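Local structure of putative uronate isomerase (Thermotoga maritima, 4NAR) at residues R313-N317 with P318-K322; E174-D177 with T178-W181. The protein is of unproven function but probably belongs to the lactate racemase family, and may racemise lactate or a related hydroxyacid. All blocks are in the same frame, centred on the assembly; numbering follows the deposited sequence.

Contact 1 of 2, residues R313-N317 with P318-K322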
loop_
_atom_site.group_PDB
_atom_site.type_symbol
_atom_site.label_atom_id
_atom_site.label_comp_id
_atom_site.label_asym_id
_atom_site.label_seq_id
_atom_site.Cartn_x
_atom_site.Cartn_y
_atom_site.Cartn_z
ATOM N N ARG A 313 6.333 3.325 17.142
ATOM C CA ARG A 313 5.756 4.575 16.631
ATOM C C ARG A 313 4.514 4.328 15.756
ATOM O O ARG A 313 4.250 3.200 15.330
ATOM C CB ARG A 313 6.802 5.357 15.836
ATOM C CG ARG A 313 6.926 4.848 14.405
ATOM C CD ARG A 313 8.256 5.243 13.806
ATOM N NE ARG A 313 8.376 4.850 12.401
ATOM C CZ ARG A 313 9.367 4.104 11.906
ATOM N NH1 ARG A 313 10.323 3.647 12.714
ATOM N NH2 ARG A 313 9.397 3.809 10.604
ATOM N N PHE A 314 3.748 5.383 15.498
ATOM C CA PHE A 314 2.554 5.257 14.675
ATOM C C PHE A 314 2.856 5.583 13.215
ATOM O O PHE A 314 2.343 4.919 12.299
ATOM C CB PHE A 314 1.434 6.151 15.204
ATOM C CG PHE A 314 0.965 5.767 16.571
ATOM C CD1 PHE A 314 -0.062 4.832 16.730
ATOM C CD2 PHE A 314 1.577 6.306 17.704
ATOM C CE1 PHE A 314 -0.482 4.448 18.008
ATOM C CE2 PHE A 314 1.160 5.942 18.985
ATOM C CZ PHE A 314 0.130 5.009 19.138
ATOM N N HIS A 315 3.667 6.616 13.008
ATOM C CA HIS A 315 4.101 7.003 11.665
ATOM C C HIS A 315 5.524 7.526 11.810
ATOM O O HIS A 315 5.882 7.999 12.892
ATOM C CB HIS A 315 3.179 8.088 11.089
ATOM C CG HIS A 315 3.253 8.221 9.597
ATOM N ND1 HIS A 315 4.278 8.888 8.949
ATOM C CD2 HIS A 315 2.420 7.779 8.620
ATOM C CE1 HIS A 315 4.073 8.845 7.643
ATOM N NE2 HIS A 315 2.949 8.180 7.417
ATOM N N SER A 316 6.338 7.440 10.755
ATOM C CA SER A 316 7.728 7.905 10.862
ATOM C C SER A 316 7.844 9.422 10.658
ATOM O O SER A 316 8.780 10.061 11.159
ATOM C CB SER A 316 8.655 7.144 9.908
ATOM O OG SER A 316 8.175 7.184 8.567
ATOM N N ASN A 317 6.893 9.985 9.917
ATOM C CA ASN A 317 6.790 11.429 9.763
ATOM C C ASN A 317 6.256 12.070 11.061
ATOM O O ASN A 317 5.102 11.844 11.435
ATOM C CB ASN A 317 5.874 11.745 8.584
ATOM C CG ASN A 317 5.759 13.231 8.319
ATOM O OD1 ASN A 317 4.910 13.905 8.906
ATOM N ND2 ASN A 317 6.612 13.754 7.433
ATOM N N PRO A 318 7.097 12.870 11.755
ATOM C CA PRO A 318 6.796 13.374 13.111
ATOM C C PRO A 318 5.460 14.090 13.173
ATOM O O PRO A 318 4.695 13.939 14.132
ATOM C CB PRO A 318 7.912 14.395 13.376
ATOM C CG PRO A 318 9.047 13.968 12.480
ATOM C CD PRO A 318 8.364 13.417 11.231
ATOM N N GLN A 319 5.191 14.868 12.137
ATOM C CA GLN A 319 3.960 15.623 12.070
ATOM C C GLN A 319 2.755 14.687 12.008
ATOM O O GLN A 319 1.822 14.826 12.806
ATOM C CB GLN A 319 3.988 16.566 10.872
ATOM C CG GLN A 319 2.671 17.267 10.619
ATOM C CD GLN A 319 2.648 18.681 11.175
ATOM O OE1 GLN A 319 2.641 19.665 10.410
ATOM N NE2 GLN A 319 2.624 18.797 12.512
HETATM N N MSE A 320 2.777 13.724 11.086
HETATM C CA MSE A 320 1.674 12.758 10.974
HETATM C C MSE A 320 1.501 11.892 12.229
HETATM O O MSE A 320 0.370 11.600 12.635
HETATM C CB MSE A 320 1.784 11.902 9.704
HETATM C CG MSE A 320 0.977 12.489 8.536
HETATM SE SE MSE A 320 1.502 11.849 6.777
HETATM C CE MSE A 320 0.365 10.286 6.707
ATOM N N ASP A 321 2.623 11.516 12.838
ATOM C CA ASP A 321 2.642 10.834 14.130
ATOM C C ASP A 321 1.935 11.665 15.230
ATOM O O ASP A 321 1.103 11.135 15.988
ATOM C CB ASP A 321 4.092 10.516 14.525
ATOM C CG ASP A 321 4.184 9.682 15.794
ATOM O OD1 ASP A 321 4.238 8.434 15.685
ATOM O OD2 ASP A 321 4.198 10.273 16.900
ATOM N N LYS A 322 2.256 12.963 15.294
ATOM C CA LYS A 322 1.571 13.914 16.185
ATOM C C LYS A 322 0.073 13.923 15.892
ATOM O O LYS A 322 -0.763 13.889 16.800
ATOM C CB LYS A 322 2.130 15.324 15.980
ATOM C CG LYS A 322 2.382 16.131 17.248
ATOM C CD LYS A 322 3.322 17.314 16.950
ATOM C CE LYS A 322 4.715 16.824 16.474
ATOM N NZ LYS A 322 5.356 17.694 15.411
#
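D321, in the first turn of helix 318-327, reaches back to the loop that leads into the helix and ties down the backbone of F314 and H315. Its CB packs against the carbonyl oxygens of two loop residues, D321 CB being 3.5 Å from H315 O and equally near N317 O. With CG swung to the side opposite its own N (chi1 -174°), the carboxylate lies beside the loop. There D321 OD1 accepts two amides: F314 N at 3.1 Å, almost in line with the C-O bond, and H315 N at 3.3 Å, on the anti lone pair. The second of these is the straighter, at 167°. At the far tip, OD2 forms a salt bridge with R325, a turn further along the helix.

N317 supplies the N-cap. N317 OD1 accepts M320 N at 3.1 Å, within the carbonyl plane and on a lone pair. D321 N then donates to N317 O, starting the regular helical pattern. H315 braces the same corner: H315 ND1 accepts N317 N at 3.0 Å with the donor only 7° out of the ring plane. One face of this imidazole receives selenomethionine M320, M320 CB lying 4.1 Å from the centroid of the H315 ring and SE over the same face, while NE2 bonds to T72 and W283 meets the ring edge-to-face.

The side chains of D321 and N317 thus satisfy three backbone amides between them. The R325 salt bridge probably favours a charged D321 carboxylate, which would strengthen its grip on F314 and H315.

Contact 2 of 2, residues E174-D177 with T178-W181. With SO4 (sulfate ion), chain B.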
loop_
_atom_site.group_PDB
_atom_site.type_symbol
_atom_site.label_atom_id
_atom_site.label_comp_id
_atom_site.label_asym_id
_atom_site.label_seq_id
_atom_site.Cartn_x
_atom_site.Cartn_y
_atom_site.Cartn_z
ATOM N N GLU A 174 -2.307 16.200 -1.715
ATOM C CA GLU A 174 -3.680 16.552 -2.061
ATOM C C GLU A 174 -4.424 15.379 -2.674
ATOM O O GLU A 174 -5.495 15.001 -2.175
ATOM C CB GLU A 174 -3.756 17.769 -2.986
ATOM C CG GLU A 174 -3.016 18.991 -2.485
ATOM C CD GLU A 174 -1.574 19.026 -2.996
ATOM O OE1 GLU A 174 -0.917 17.938 -3.065
ATOM O OE2 GLU A 174 -1.105 20.144 -3.335
ATOM N N VAL A 175 -3.865 14.797 -3.737
ATOM C CA VAL A 175 -4.564 13.719 -4.418
ATOM C C VAL A 175 -4.659 12.460 -3.537
ATOM O O VAL A 175 -5.660 11.725 -3.582
ATOM C CB VAL A 175 -3.922 13.407 -5.803
ATOM C CG1 VAL A 175 -2.447 12.942 -5.640
ATOM C CG2 VAL A 175 -4.767 12.398 -6.591
ATOM N N VAL A 176 -3.639 12.234 -2.713
ATOM C CA VAL A 176 -3.601 11.056 -1.851
ATOM C C VAL A 176 -4.616 11.175 -0.690
ATOM O O VAL A 176 -5.294 10.195 -0.331
ATOM C CB VAL A 176 -2.155 10.780 -1.360
ATOM C CG1 VAL A 176 -2.132 9.715 -0.240
ATOM C CG2 VAL A 176 -1.246 10.379 -2.568
ATOM N N ASP A 177 -4.736 12.373 -0.119
ATOM C CA ASP A 177 -5.754 12.634 0.899
ATOM C C ASP A 177 -7.140 12.321 0.335
ATOM O O ASP A 177 -7.971 11.663 0.993
ATOM C CB ASP A 177 -5.718 14.099 1.352
ATOM C CG ASP A 177 -4.605 14.383 2.376
ATOM O OD1 ASP A 177 -3.632 13.587 2.486
ATOM O OD2 ASP A 177 -4.710 15.423 3.072
ATOM N N THR A 178 -7.361 12.795 -0.893
ATOM C CA THR A 178 -8.631 12.675 -1.588
ATOM C C THR A 178 -9.020 11.224 -1.818
ATOM O O THR A 178 -10.164 10.844 -1.542
ATOM C CB THR A 178 -8.594 13.396 -2.954
ATOM O OG1 THR A 178 -8.424 14.802 -2.745
ATOM C CG2 THR A 178 -9.883 13.147 -3.749
ATOM N N PHE A 179 -8.096 10.402 -2.315
ATOM C CA PHE A 179 -8.494 9.018 -2.558
ATOM C C PHE A 179 -8.681 8.237 -1.256
ATOM O O PHE A 179 -9.588 7.408 -1.151
ATOM C CB PHE A 179 -7.609 8.294 -3.597
ATOM C CG PHE A 179 -6.378 7.615 -3.034
ATOM C CD1 PHE A 179 -6.471 6.451 -2.269
ATOM C CD2 PHE A 179 -5.112 8.096 -3.354
ATOM C CE1 PHE A 179 -5.334 5.815 -1.785
ATOM C CE2 PHE A 179 -3.964 7.457 -2.880
ATOM C CZ PHE A 179 -4.077 6.314 -2.093
ATOM N N HIS A 180 -7.834 8.511 -0.268
ATOM C CA HIS A 180 -7.977 7.855 1.030
ATOM C C HIS A 180 -9.337 8.172 1.665
ATOM O O HIS A 180 -9.998 7.284 2.212
ATOM C CB HIS A 180 -6.831 8.234 1.971
ATOM C CG HIS A 180 -5.595 7.414 1.771
ATOM N ND1 HIS A 180 -5.543 6.062 2.048
ATOM C CD2 HIS A 180 -4.357 7.756 1.332
ATOM C CE1 HIS A 180 -4.332 5.604 1.781
ATOM N NE2 HIS A 180 -3.593 6.613 1.346
ATOM N N TRP A 181 -9.764 9.430 1.568
ATOM C CA TRP A 181 -11.041 9.823 2.140
ATOM C C TRP A 181 -12.219 9.247 1.356
ATOM O O TRP A 181 -13.202 8.797 1.949
ATOM C CB TRP A 181 -11.148 11.348 2.221
ATOM C CG TRP A 181 -12.328 11.806 3.028
ATOM C CD1 TRP A 181 -13.418 12.503 2.570
ATOM C CD2 TRP A 181 -12.558 11.578 4.425
ATOM N NE1 TRP A 181 -14.303 12.728 3.600
ATOM C CE2 TRP A 181 -13.798 12.167 4.760
ATOM C CE3 TRP A 181 -11.825 10.944 5.445
ATOM C CZ2 TRP A 181 -14.334 12.139 6.052
ATOM C CZ3 TRP A 181 -12.359 10.910 6.740
ATOM C CH2 TRP A 181 -13.599 11.507 7.028
HETATM S S SO4 B . 0.165 6.094 2.087
HETATM O O1 SO4 B . -0.837 6.101 1.007
HETATM O O2 SO4 B . 1.511 6.045 1.494
HETATM O O3 SO4 B . -0.001 7.302 2.908
HETATM O O4 SO4 B . -0.040 4.903 2.939
#
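T178 sends two donors to one acceptor, E174 O, in a regular alpha-helical turn of helix 173-186. The backbone bond from T178 N to E174 O measures 3.2 Å and the hydroxyl bond from T178 OG1 3.0 Å, and the two donors arrive from opposite faces of the carbonyl plane. OG1 can do this because it stands beside its own N (chi1 -65°), as serine and threonine commonly do when they bond back to the carbonyl four residues earlier. The i-to-i+4 pattern runs on through F179 N to V175 O, H180 N to V176 O and W181 N to D177 O, with N-H...O angles between 155° and 164°.

H180 carries the polar contact that leaves the helix. H180 NE2 donates to O1 of a bound sulfate at 2.8 Å, nearly straight and at the edge of the imidazole, in its plane. T72, W283 and N348 also bond this sulfate, which probably came from the crystallisation liquor; the convergence of four donor groups is consistent with an anion-binding pocket. On the other nitrogen, ND1 makes a weak hydrogen bond to S156.

Farther from the sulfate, E174 forms a salt bridge with K133, and the indole of W181 bonds to D125 while lying against K347 in a cation-pi contact. F179 packs toward helix 198-213, and F179 CE1 sits 3.6 Å above the centre of the H180 imidazole. V176 runs alongside both rings, V176 CG1 being 3.9 Å from F179 CE2. That same methyl lies in the plane of the imidazole, at its edge, with V176 CG1 just 3.4 Å from H180 CD2.

Contact 2 comes first along the chain, on helix 173-186 within the family's N-terminal region. Contact 1 follows much later, where the loop after strand 302-308 of the five-stranded parallel sheet enters helix 318-327. Their centres are 18 Å apart and their nearest atoms about 7 Å, so they do not touch, but they approach one sulfate from different parts of the fold. H180 of contact 2 bonds it directly; the side chain of M320 in contact 1 is about 5 Å from the bound sulfate. T72 and W283, both partners of H315, bond the ion as well. The arrangement is consistent with an anion-binding pocket built from both regions.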